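Long-range contacts in extracellular solute-binding protein family 1 (Arthrobacter chlorophenolicus, PDB 4R2F), which binds the glucose disaccharide laminaribiose and probably delivers it, as an extracellular solute-binding protein, to a membrane sugar transporter: residues R156-R161 against A271-L276; D54-I59 against V330-K335; F102-F107 against N312-T317; W43-A48 against Q73-N78. One frame throughout, in Å; residues are numbered along the deposited sequence. Where two conformers were deposited one is given.

All four contacts are largely buried, but they differ in their distance from the sugar. Contacts 1 and 4 both reach the same glucose and lie about 7 Å apart at their nearest atoms. Contact 1 pairs antiparallel strands and offers an arginine, whereas contact 4 pairs parallel strands and offers tryptophans. Contacts 2 and 3 are helix packing: helix on helix in contact 2, helix on strand in contact 3. These two touch through Tyr332 and Ile313, strand 306-316 being followed in the chain by helix 322-335. Contact 2 also meets contact 4 where Ala56 packs against Asp44. Lys335 edges contact 2, the more peripheral one, while contact 3 relies on methionine, aromatic rings and an amide.

Contact 1. Residues R156-R161 against A271-L276. With BGC (beta-D-glucopyranose), chain B.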
# COMPACT_ATOMS: atom_id res chain seq x y z
N ARG A 156 0.36 -6.79 0.23
CA ARG A 156 1.05 -7.01 -1.06
C ARG A 156 1.23 -8.50 -1.36
O ARG A 156 2.31 -9.07 -1.15
CB ARG A 156 2.41 -6.30 -1.05
CG ARG A 156 2.29 -4.78 -1.10
CD ARG A 156 2.01 -4.29 -2.51
NE ARG A 156 1.57 -2.90 -2.52
CZ ARG A 156 0.37 -2.48 -2.18
NH1 ARG A 156 -0.60 -3.34 -1.90
NH2 ARG A 156 0.09 -1.18 -2.21
N PRO A 157 0.17 -9.15 -1.87
CA PRO A 157 0.29 -10.55 -2.16
C PRO A 157 0.98 -10.80 -3.49
O PRO A 157 1.00 -9.93 -4.36
CB PRO A 157 -1.17 -11.05 -2.22
CG PRO A 157 -2.03 -9.85 -1.95
CD PRO A 157 -1.17 -8.64 -2.18
N LEU A 158 1.51 -12.00 -3.63
CA LEU A 158 1.98 -12.50 -4.90
C LEU A 158 0.81 -13.21 -5.58
O LEU A 158 -0.05 -13.80 -4.91
CB LEU A 158 3.15 -13.43 -4.69
CG LEU A 158 4.41 -12.75 -4.14
CD1 LEU A 158 5.38 -13.77 -3.58
CD2 LEU A 158 5.11 -11.92 -5.21
N TRP A 159 0.74 -13.07 -6.90
CA TRP A 159 -0.33 -13.63 -7.72
C TRP A 159 0.29 -14.35 -8.88
O TRP A 159 1.42 -14.02 -9.26
CB TRP A 159 -1.24 -12.52 -8.29
CG TRP A 159 -2.04 -11.82 -7.25
CD1 TRP A 159 -1.61 -10.84 -6.44
CD2 TRP A 159 -3.41 -12.08 -6.89
NE1 TRP A 159 -2.61 -10.46 -5.59
CE2 TRP A 159 -3.73 -11.20 -5.85
CE3 TRP A 159 -4.40 -12.94 -7.37
CZ2 TRP A 159 -5.00 -11.16 -5.25
CZ3 TRP A 159 -5.65 -12.92 -6.78
CH2 TRP A 159 -5.94 -12.02 -5.74
N TYR A 160 -0.46 -15.29 -9.46
CA TYR A 160 -0.04 -15.98 -10.66
C TYR A 160 -1.21 -16.31 -11.54
O TYR A 160 -2.36 -16.34 -11.09
CB TYR A 160 0.75 -17.26 -10.33
CG TYR A 160 -0.04 -18.45 -9.81
CD1 TYR A 160 -0.54 -18.47 -8.51
CD2 TYR A 160 -0.21 -19.59 -10.58
CE1 TYR A 160 -1.24 -19.57 -8.01
CE2 TYR A 160 -0.90 -20.70 -10.09
CZ TYR A 160 -1.41 -20.70 -8.80
OH TYR A 160 -2.10 -21.80 -8.33
N ARG A 161 -0.91 -16.55 -12.80
CA ARG A 161 -1.92 -16.98 -13.74
C ARG A 161 -1.64 -18.45 -14.06
O ARG A 161 -0.61 -18.80 -14.64
CB ARG A 161 -1.91 -16.09 -14.97
CG ARG A 161 -3.00 -16.40 -15.98
CD ARG A 161 -2.93 -15.45 -17.16
NE ARG A 161 -3.74 -14.22 -17.03
CZ ARG A 161 -5.06 -14.13 -17.20
NH1 ARG A 161 -5.69 -12.96 -17.11
NH2 ARG A 161 -5.79 -15.20 -17.45
N ALA A 271 1.21 -11.04 -17.94
CA ALA A 271 1.88 -11.20 -16.65
C ALA A 271 1.60 -12.59 -16.11
O ALA A 271 0.44 -12.93 -15.94
CB ALA A 271 1.36 -10.15 -15.67
N ALA A 272 2.63 -13.36 -15.79
CA ALA A 272 2.44 -14.68 -15.20
C ALA A 272 2.52 -14.68 -13.67
O ALA A 272 1.94 -15.53 -13.04
CB ALA A 272 3.45 -15.68 -15.74
N TYR A 273 3.27 -13.74 -13.10
CA TYR A 273 3.58 -13.79 -11.68
C TYR A 273 4.01 -12.40 -11.25
O TYR A 273 4.55 -11.64 -12.05
CB TYR A 273 4.67 -14.83 -11.44
CG TYR A 273 5.02 -15.14 -9.99
CD1 TYR A 273 4.29 -16.06 -9.25
CD2 TYR A 273 6.11 -14.54 -9.38
CE1 TYR A 273 4.61 -16.34 -7.92
CE2 TYR A 273 6.44 -14.81 -8.05
CZ TYR A 273 5.70 -15.72 -7.33
OH TYR A 273 6.04 -16.02 -6.05
N GLY A 274 3.69 -12.03 -10.02
CA GLY A 274 4.13 -10.76 -9.48
C GLY A 274 3.43 -10.30 -8.21
O GLY A 274 2.50 -10.93 -7.75
N MET A 275 3.87 -9.17 -7.69
CA MET A 275 3.37 -8.64 -6.43
C MET A 275 2.36 -7.57 -6.76
O MET A 275 2.64 -6.67 -7.52
CB MET A 275 4.51 -8.04 -5.61
CG MET A 275 4.13 -7.41 -4.28
SD MET A 275 5.32 -6.24 -3.59
CE MET A 275 5.16 -4.91 -4.74
N LEU A 276 1.16 -7.68 -6.22
CA LEU A 276 0.17 -6.63 -6.38
C LEU A 276 -0.63 -6.36 -5.10
O LEU A 276 -0.07 -6.03 -4.07
CB LEU A 276 -0.71 -6.88 -7.60
CG LEU A 276 -1.37 -5.66 -8.24
CD1 LEU A 276 -0.48 -4.44 -8.14
CD2 LEU A 276 -1.78 -5.91 -9.67
C2 BGC B . -2.43 1.03 -3.86
C3 BGC B . -1.56 2.23 -3.47
C4 BGC B . -0.68 2.62 -4.66
C5 BGC B . -1.55 2.83 -5.93
C6 BGC B . -0.74 3.30 -7.15
C1 BGC B . -3.18 1.33 -5.18
O1 BGC B . -3.93 0.19 -5.61
O2 BGC B . -3.35 0.73 -2.80
O3 BGC B . -0.83 1.88 -2.26
O4 BGC B . 0.07 3.82 -4.44
O5 BGC B . -2.20 1.62 -6.19
O6 BGC B . 0.34 2.39 -7.39
O HOH W 1 -2.08 -12.32 -16.94
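Arg156 sets CG anti to its carbonyl carbon (chi1 -70°) and then bends at chi2 (-80°), a shape that lays its methylene chain across Met275 and turns the guanidinium toward the sugar. Its CB lies 3.8 Å from Met275 CG, and its CD sits 3.1 Å from Leu276 O. Beyond this aliphatic stem, NH2 comes to 3.2 Å from O3 of a bound glucose, which lies at the edge of the guanidinium, near its plane. Asp154, by a salt bridge, and His207, by a hydrogen bond, hold NH1 and NE; both residues also bind the sugar. An alanine in place of Arg156 would probably leave Asp154 without its charge partner and strip away the methylenes packed on Met275 and Leu276 O.

Behind the pocket the two segments form an antiparallel strand pair, their directions 158° apart, within the sheet of a solute-binding protein fold. Trp159 and Gly274 make the hydrogen-bonded pair: Trp159 N to Gly274 O measures 2.9 Å and Gly274 N to Trp159 O 3.1 Å. Leu276 N to Pro157 O and Arg161 N to Ala272 O extend the pairing at its ends. The backbone angles of Gly274 would push a CB into the preceding carbonyl oxygen.

Leu158, Tyr160, Tyr273 and Met275 share one face, where Leu158 CD2 meets Met275 CB at 3.9 Å and Leu158 CD1 touches Tyr273 OH at 3.4 Å. Trp159 occupies the other face, leaning on Leu276 and on Trp266 of helix 259-267. At the far end the Arg161 guanidinium forms salt bridges with Asp286 and Asp290.

Contact 2. Residues D54-I59 against V330-K335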
# COMPACT_ATOMS: atom_id res chain seq x y z
N ASP A 54 -16.78 6.25 -7.37
CA ASP A 54 -18.23 6.48 -7.49
C ASP A 54 -18.98 6.14 -6.20
O ASP A 54 -19.79 6.92 -5.71
CB ASP A 54 -18.85 5.65 -8.62
CG ASP A 54 -18.36 6.06 -10.00
OD1 ASP A 54 -17.94 7.22 -10.19
OD2 ASP A 54 -18.42 5.22 -10.92
N ALA A 55 -18.70 4.96 -5.66
CA ALA A 55 -19.35 4.52 -4.44
C ALA A 55 -18.95 5.34 -3.23
O ALA A 55 -19.78 5.64 -2.39
CB ALA A 55 -19.05 3.05 -4.18
N ALA A 56 -17.68 5.71 -3.14
CA ALA A 56 -17.20 6.45 -1.97
C ALA A 56 -17.75 7.88 -2.04
O ALA A 56 -18.10 8.47 -1.01
CB ALA A 56 -15.68 6.46 -1.94
N LYS A 57 -17.83 8.43 -3.25
CA LYS A 57 -18.50 9.72 -3.47
C LYS A 57 -19.93 9.71 -2.93
O LYS A 57 -20.30 10.58 -2.17
CB LYS A 57 -18.53 10.03 -4.95
CG LYS A 57 -19.14 11.37 -5.32
CD LYS A 57 -18.96 11.61 -6.81
CE LYS A 57 -20.09 12.45 -7.40
NZ LYS A 57 -19.89 13.86 -7.00
N LYS A 58 -20.72 8.70 -3.30
CA LYS A 58 -22.12 8.63 -2.83
C LYS A 58 -22.21 8.50 -1.32
O LYS A 58 -23.05 9.15 -0.69
CB LYS A 58 -22.90 7.51 -3.51
CG LYS A 58 -23.48 7.94 -4.85
CD LYS A 58 -23.96 6.76 -5.67
CE LYS A 58 -24.22 7.15 -7.12
NZ LYS A 58 -23.76 6.06 -8.03
N ILE A 59 -21.34 7.70 -0.72
CA ILE A 59 -21.31 7.61 0.74
C ILE A 59 -21.05 8.98 1.37
O ILE A 59 -21.81 9.44 2.22
CB ILE A 59 -20.29 6.56 1.21
CG1 ILE A 59 -20.78 5.18 0.84
CG2 ILE A 59 -20.08 6.63 2.72
CD1 ILE A 59 -19.76 4.09 1.05
N VAL A 330 -17.05 9.64 11.77
CA VAL A 330 -17.80 8.56 12.43
C VAL A 330 -18.84 7.98 11.46
O VAL A 330 -19.02 6.75 11.34
CB VAL A 330 -18.44 9.08 13.73
CG1 VAL A 330 -19.37 8.06 14.36
CG2 VAL A 330 -17.35 9.48 14.71
N TYR A 331 -19.53 8.87 10.77
CA TYR A 331 -20.47 8.47 9.73
C TYR A 331 -19.78 7.60 8.67
O TYR A 331 -20.27 6.53 8.30
CB TYR A 331 -21.11 9.73 9.10
CG TYR A 331 -21.78 9.48 7.77
CD1 TYR A 331 -23.10 9.02 7.68
CD2 TYR A 331 -21.07 9.67 6.60
CE1 TYR A 331 -23.69 8.78 6.44
CE2 TYR A 331 -21.65 9.45 5.36
CZ TYR A 331 -22.95 9.00 5.28
OH TYR A 331 -23.46 8.80 4.02
N TYR A 332 -18.63 8.06 8.19
CA TYR A 332 -17.97 7.38 7.07
C TYR A 332 -17.49 6.00 7.52
O TYR A 332 -17.73 5.02 6.83
CB TYR A 332 -16.83 8.22 6.53
CG TYR A 332 -16.30 7.84 5.15
CD1 TYR A 332 -17.01 8.16 3.99
CD2 TYR A 332 -15.06 7.21 5.00
CE1 TYR A 332 -16.53 7.83 2.73
CE2 TYR A 332 -14.55 6.89 3.74
CZ TYR A 332 -15.29 7.20 2.60
OH TYR A 332 -14.81 6.92 1.34
N LEU A 333 -16.84 5.91 8.68
CA LEU A 333 -16.42 4.59 9.19
C LEU A 333 -17.58 3.60 9.31
O LEU A 333 -17.41 2.41 9.03
CB LEU A 333 -15.74 4.73 10.54
CG LEU A 333 -14.38 5.39 10.49
CD1 LEU A 333 -13.96 5.75 11.90
CD2 LEU A 333 -13.38 4.44 9.85
N GLY A 334 -18.75 4.10 9.69
CA GLY A 334 -19.95 3.29 9.83
C GLY A 334 -20.50 2.71 8.53
O GLY A 334 -21.23 1.75 8.57
N LYS A 335 -20.15 3.30 7.38
CA LYS A 335 -20.63 2.84 6.08
C LYS A 335 -19.60 2.04 5.26
O LYS A 335 -19.91 1.46 4.19
CB LYS A 335 -21.13 4.06 5.27
CG LYS A 335 -22.33 4.78 5.91
CD LYS A 335 -23.66 4.51 5.22
CE LYS A 335 -23.83 5.38 3.98
NZ LYS A 335 -24.73 4.81 2.93
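Ile59 CG2 is the centre of the tight part of this contact, set against the Tyr332 ring at 3.7 Å from CD1 and against Lys335 CB at 3.8 Å. It joins helix 50-61, the connection of a beta-alpha-beta unit, to helix 322-335; the two segments run at 134° to each other with axes 11.1 Å apart. The isoleucine and the Tyr332 side chains cross at about a right angle. Further along the ring, Tyr332 OH reaches Ala56 CB at 3.4 Å. Both Tyr331 and Tyr332 carry CG opposite the backbone N (chi1 163° and -163°), which sends two neighbouring rings across to helix 50-61. Phe42 and Phe328 meet the Tyr332 ring and continue this apolar interior.

Against buried Ile59, Tyr332 and Ala56, the other side is looser, formed by the partly exposed Tyr331 and Lys335. Tyr331 has Lys335 CG over one ring face, near the rim, and the ammonium end of that lysine makes a long, weak ion pair with Glu338.

Tyr331 OH donates to Ile59 O, which sits near the ring plane; the modelled 2.5 Å is short and its exact length is doubtful. A phenylalanine at Tyr331 would probably leave this carbonyl without its hydroxyl partner. Ile59 lies in the last turn of helix 50-61, and the phenol probably supplies a donor where the helix is running out of them.

Contact 3. Residues F102-F107 against N312-T317; sequences FQAFQF and NIMMYT
Hydrogen bonding between residues 102-107 and 312-317 is limited to one weak link, from Gln103 NE2 to Tyr316 OH at 3.3 Å. With CG anti to the backbone N (chi1 171°) and the chain extended beyond it, Gln103 reaches out from the helix, crossing Met314 and Tyr316 at about a right angle. The amide is also tied through OE1 to Gly100 N, while Tyr316 OH has a further partner in Ser97.

Sulfur packing forms the middle of the contact. Met314 SD nests against the first turn of the helix, 3.8 Å from Ala104 CB and 3.7 Å from Ala104 N, and Gln103 CG lies across it at 3.8 Å.

The aromatic contribution comes from Phe107 and Tyr316. Their rings meet obliquely, centroids 5.9 Å apart and planes at 55°, with Phe107 CD2 and Tyr316 CE2 the nearest atoms at 4.0 Å. Phe84 of helix 80-89 touches both rings.

The helix thus covers the sheet, running at only 22° to the strand segment. Soft, apolar groups do most of the joining; Gly100 N satisfies OE1 and Ser97 the phenol, whereas NE2 contributes just the weak link across.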
# COMPACT_ATOMS: atom_id res chain seq x y z
N PHE A 102 1.41 7.03 5.90
CA PHE A 102 2.09 7.73 7.02
C PHE A 102 2.01 9.23 6.99
O PHE A 102 2.54 9.87 7.85
CB PHE A 102 3.56 7.29 7.05
CG PHE A 102 3.73 5.81 6.84
CD1 PHE A 102 3.36 4.92 7.83
CD2 PHE A 102 4.14 5.32 5.62
CE1 PHE A 102 3.46 3.57 7.63
CE2 PHE A 102 4.25 3.97 5.41
CZ PHE A 102 3.91 3.10 6.42
N GLN A 103 1.32 9.76 5.99
CA GLN A 103 1.06 11.17 5.81
C GLN A 103 0.55 11.91 7.08
O GLN A 103 0.98 13.01 7.40
CB GLN A 103 0.02 11.21 4.67
CG GLN A 103 -0.65 12.50 4.34
CD GLN A 103 -1.44 12.35 3.04
OE1 GLN A 103 -0.93 11.80 2.06
NE2 GLN A 103 -2.66 12.84 3.03
N ALA A 104 -0.35 11.28 7.82
CA ALA A 104 -0.86 11.88 9.04
C ALA A 104 0.27 12.22 10.05
O ALA A 104 0.16 13.19 10.79
CB ALA A 104 -1.87 10.94 9.66
N PHE A 105 1.34 11.43 10.10
CA PHE A 105 2.43 11.72 11.02
C PHE A 105 3.24 12.98 10.61
O PHE A 105 3.70 13.71 11.47
CB PHE A 105 3.37 10.53 11.20
CG PHE A 105 2.73 9.35 11.88
CD1 PHE A 105 2.69 9.27 13.26
CD2 PHE A 105 2.11 8.34 11.13
CE1 PHE A 105 2.07 8.19 13.87
CE2 PHE A 105 1.51 7.26 11.74
CZ PHE A 105 1.49 7.19 13.11
N GLN A 106 3.41 13.21 9.31
CA GLN A 106 4.08 14.39 8.80
C GLN A 106 3.26 15.59 9.17
O GLN A 106 3.78 16.57 9.68
CB GLN A 106 4.24 14.35 7.28
CG GLN A 106 5.09 15.48 6.73
CD GLN A 106 6.41 15.63 7.49
OE1 GLN A 106 6.79 16.74 7.89
NE2 GLN A 106 7.11 14.52 7.69
N PHE A 107 1.95 15.54 8.93
CA PHE A 107 1.13 16.73 9.18
C PHE A 107 0.93 16.97 10.66
O PHE A 107 0.74 18.11 11.11
CB PHE A 107 -0.20 16.69 8.38
CG PHE A 107 0.00 16.74 6.90
CD1 PHE A 107 0.74 17.78 6.34
CD2 PHE A 107 -0.50 15.75 6.06
CE1 PHE A 107 0.97 17.84 4.98
CE2 PHE A 107 -0.26 15.80 4.70
CZ PHE A 107 0.47 16.84 4.16
N ASN A 312 -5.24 4.96 6.76
CA ASN A 312 -5.96 5.67 7.81
C ASN A 312 -6.65 6.93 7.28
O ASN A 312 -6.31 7.45 6.21
CB ASN A 312 -4.98 6.03 8.93
CG ASN A 312 -3.72 6.72 8.43
OD1 ASN A 312 -2.68 6.07 8.13
ND2 ASN A 312 -3.79 8.03 8.29
N ILE A 313 -7.67 7.36 8.02
CA ILE A 313 -8.40 8.56 7.73
C ILE A 313 -7.97 9.59 8.72
O ILE A 313 -7.96 9.34 9.94
CB ILE A 313 -9.94 8.37 7.86
CG1 ILE A 313 -10.40 7.23 6.96
CG2 ILE A 313 -10.70 9.64 7.49
CD1 ILE A 313 -11.90 7.01 6.98
N MET A 314 -7.71 10.78 8.20
CA MET A 314 -7.11 11.85 8.95
C MET A 314 -7.94 13.12 8.83
O MET A 314 -8.63 13.37 7.85
CB MET A 314 -5.64 12.06 8.52
CG MET A 314 -5.37 12.57 7.13
SD MET A 314 -3.71 12.16 6.55
CE MET A 314 -4.04 10.56 5.85
N MET A 315 -7.90 13.88 9.91
CA MET A 315 -8.61 15.15 9.99
C MET A 315 -7.56 16.27 10.09
O MET A 315 -6.46 16.03 10.59
CB MET A 315 -9.53 15.16 11.24
CG MET A 315 -10.76 14.27 11.20
SD MET A 315 -11.83 14.40 12.65
CE MET A 315 -10.71 13.78 13.86
N TYR A 316 -7.90 17.47 9.62
CA TYR A 316 -6.98 18.60 9.56
C TYR A 316 -7.51 19.81 10.32
O TYR A 316 -8.72 19.97 10.45
CB TYR A 316 -6.79 19.04 8.10
CG TYR A 316 -6.18 17.98 7.21
CD1 TYR A 316 -6.94 16.95 6.69
CD2 TYR A 316 -4.84 18.01 6.90
CE1 TYR A 316 -6.38 15.98 5.87
CE2 TYR A 316 -4.27 17.06 6.08
CZ TYR A 316 -5.04 16.04 5.56
OH TYR A 316 -4.45 15.11 4.71
N THR A 317 -6.60 20.68 10.75
CA THR A 317 -6.98 21.89 11.48
C THR A 317 -7.79 22.85 10.63
O THR A 317 -8.61 23.60 11.15
CB THR A 317 -5.78 22.65 12.07
OG1 THR A 317 -4.83 22.92 11.03
CG2 THR A 317 -5.10 21.83 13.19

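Contact 4. Residues W43-A48 against Q73-N78. With BGC (beta-D-glucopyranose), chain B; BGC (beta-D-glucopyranose), chain C.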
# COMPACT_ATOMS: atom_id res chain seq x y z
N TRP A 43 -11.08 14.65 0.84
CA TRP A 43 -10.24 14.23 -0.27
C TRP A 43 -9.93 12.75 -0.13
O TRP A 43 -9.54 12.28 0.94
CB TRP A 43 -8.93 15.01 -0.27
CG TRP A 43 -9.04 16.46 -0.68
CD1 TRP A 43 -10.18 17.20 -0.87
CD2 TRP A 43 -7.95 17.35 -0.94
NE1 TRP A 43 -9.86 18.49 -1.23
CE2 TRP A 43 -8.50 18.61 -1.28
CE3 TRP A 43 -6.55 17.20 -0.91
CZ2 TRP A 43 -7.70 19.72 -1.60
CZ3 TRP A 43 -5.76 18.30 -1.24
CH2 TRP A 43 -6.34 19.55 -1.57
N ASP A 44 -10.02 12.05 -1.26
CA ASP A 44 -9.89 10.59 -1.32
C ASP A 44 -9.00 10.21 -2.51
O ASP A 44 -8.89 10.97 -3.47
CB ASP A 44 -11.28 9.97 -1.51
CG ASP A 44 -11.34 8.47 -1.14
OD1 ASP A 44 -10.50 8.01 -0.33
OD2 ASP A 44 -12.27 7.78 -1.60
N MET A 45 -8.38 9.04 -2.46
CA MET A 45 -7.44 8.62 -3.49
C MET A 45 -8.19 7.66 -4.45
O MET A 45 -9.27 7.16 -4.12
CB MET A 45 -6.24 7.91 -2.87
CG MET A 45 -5.49 8.68 -1.77
SD MET A 45 -5.08 10.39 -2.12
CE MET A 45 -3.84 10.14 -3.35
N PRO A 46 -7.58 7.34 -5.59
CA PRO A 46 -8.13 6.29 -6.42
C PRO A 46 -7.62 4.98 -5.86
O PRO A 46 -6.56 4.48 -6.27
CB PRO A 46 -7.57 6.61 -7.83
CG PRO A 46 -6.90 7.95 -7.71
CD PRO A 46 -6.45 7.99 -6.28
N TRP A 47 -8.32 4.47 -4.87
CA TRP A 47 -7.96 3.25 -4.18
C TRP A 47 -8.05 1.95 -4.98
O TRP A 47 -7.27 1.03 -4.77
CB TRP A 47 -8.66 3.15 -2.83
CG TRP A 47 -8.10 4.14 -1.85
CD1 TRP A 47 -8.68 5.29 -1.42
CD2 TRP A 47 -6.83 4.07 -1.21
NE1 TRP A 47 -7.85 5.94 -0.55
CE2 TRP A 47 -6.71 5.20 -0.40
CE3 TRP A 47 -5.78 3.15 -1.24
CZ2 TRP A 47 -5.59 5.44 0.38
CZ3 TRP A 47 -4.67 3.39 -0.47
CH2 TRP A 47 -4.58 4.52 0.33
N ALA A 48 -9.04 1.84 -5.83
CA ALA A 48 -9.20 0.63 -6.62
C ALA A 48 -9.60 0.95 -8.06
O ALA A 48 -8.88 1.62 -8.77
CB ALA A 48 -10.18 -0.32 -5.94
N GLN A 73 -13.70 14.83 -3.26
CA GLN A 73 -12.76 15.19 -4.30
C GLN A 73 -11.66 14.15 -4.39
O GLN A 73 -11.10 13.75 -3.37
CB GLN A 73 -12.20 16.54 -3.92
CG GLN A 73 -10.86 16.86 -4.49
CD GLN A 73 -10.99 17.99 -5.42
OE1 GLN A 73 -11.34 17.80 -6.58
NE2 GLN A 73 -10.78 19.20 -4.89
N ILE A 74 -11.33 13.73 -5.61
CA ILE A 74 -10.30 12.72 -5.86
C ILE A 74 -8.95 13.38 -6.10
O ILE A 74 -8.84 14.26 -6.93
CB ILE A 74 -10.60 11.86 -7.09
CG1 ILE A 74 -11.92 11.11 -6.92
CG2 ILE A 74 -9.48 10.86 -7.33
CD1 ILE A 74 -12.46 10.55 -8.24
N ILE A 75 -7.95 12.94 -5.36
CA ILE A 75 -6.57 13.37 -5.54
C ILE A 75 -5.86 12.22 -6.25
O ILE A 75 -5.97 11.09 -5.82
CB ILE A 75 -5.90 13.63 -4.17
CG1 ILE A 75 -6.68 14.69 -3.40
CG2 ILE A 75 -4.45 14.05 -4.37
CD1 ILE A 75 -6.73 16.05 -4.07
N GLN A 76 -5.16 12.51 -7.34
CA GLN A 76 -4.45 11.46 -8.09
C GLN A 76 -3.20 10.98 -7.34
O GLN A 76 -2.64 11.71 -6.54
CB GLN A 76 -4.06 11.96 -9.49
CG GLN A 76 -5.24 12.34 -10.39
CD GLN A 76 -6.24 11.20 -10.59
OE1 GLN A 76 -7.45 11.38 -10.45
NE2 GLN A 76 -5.74 10.02 -10.92
N TRP A 77 -2.78 9.74 -7.59
CA TRP A 77 -1.61 9.23 -6.93
C TRP A 77 -0.31 9.94 -7.35
O TRP A 77 0.58 10.11 -6.51
CB TRP A 77 -1.46 7.73 -7.18
CG TRP A 77 -2.32 6.92 -6.29
CD1 TRP A 77 -3.36 6.13 -6.66
CD2 TRP A 77 -2.23 6.83 -4.87
NE1 TRP A 77 -3.93 5.53 -5.55
CE2 TRP A 77 -3.24 5.95 -4.44
CE3 TRP A 77 -1.37 7.40 -3.92
CZ2 TRP A 77 -3.43 5.64 -3.10
CZ3 TRP A 77 -1.55 7.08 -2.59
CH2 TRP A 77 -2.57 6.23 -2.19
N ASN A 78 -0.18 10.35 -8.61
CA ASN A 78 1.11 10.91 -9.05
C ASN A 78 1.39 12.20 -8.29
O ASN A 78 0.54 13.11 -8.25
CB ASN A 78 1.16 11.16 -10.54
CG ASN A 78 2.59 11.35 -11.05
OD1 ASN A 78 3.46 10.49 -10.86
ND2 ASN A 78 2.84 12.48 -11.67
C2 BGC B . -2.43 1.03 -3.86
C3 BGC B . -1.56 2.23 -3.47
C4 BGC B . -0.68 2.62 -4.66
C5 BGC B . -1.55 2.83 -5.93
C6 BGC B . -0.74 3.30 -7.15
C1 BGC B . -3.18 1.33 -5.18
O1 BGC B . -3.93 0.19 -5.61
O2 BGC B . -3.35 0.73 -2.80
O3 BGC B . -0.83 1.88 -2.26
O4 BGC B . 0.07 3.82 -4.44
O5 BGC B . -2.20 1.62 -6.19
O6 BGC B . 0.34 2.39 -7.39
C2 BGC C . -0.46 2.48 0.01
C3 BGC C . -0.24 3.72 0.87
C4 BGC C . 1.04 4.43 0.44
C5 BGC C . 0.99 4.74 -1.05
C6 BGC C . 2.30 5.34 -1.56
C1 BGC C . -0.57 2.98 -1.42
O2 BGC C . -1.64 1.79 0.40
O3 BGC C . -0.15 3.36 2.25
O4 BGC C . 1.16 5.67 1.12
O5 BGC C . 0.70 3.55 -1.80
O6 BGC C . 3.42 4.43 -1.43
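Trp77 NE1 donates to Pro46 O at 2.9 Å, approaching from well above the carbonyl plane rather than within it. Pro46 is the centre of an inverse gamma turn, and the bond helps fix the rotation of the indole beside it. Met45 bends at chi2 and chi3 (-47° and -70°), folding its methyl over one face of that indole: CE lies 3.9 Å from the centroid of the six-membered ring, with SD farther above in a Met-aromatic contact, and Pro46 CD covers the five-membered ring. On the opposite face stands O4 of the glucose of chain B, whose C5 comes to 3.6 Å from NE1.

Trp77 also turns an edge toward the face of Trp47, a T-shaped pair with planes at 87° and CH2 atoms 3.6 Å apart. Both tryptophans belong to the pocket, and the glucose of chain C places O2 at the edge of Trp47, 3.5 Å from CZ3.

These loops leave the C-terminal ends of parallel strands 40-44 and 70-74, which helix 50-61 connects in a beta-alpha-beta crossover. Asp44 N bonds to Gln73 O and Ile75 N to Asp44 O, each at 2.9 Å. On the strand side, Ile75 CD1 and Gln73 CG make CH-pi contacts over one face of Trp43. Ile75 O is buried without a polar partner, hemmed in by Pro46 CD and Met45 CE, whereas Tyr72, Tyr52 and Thr98 grip the Asp44 carboxylate.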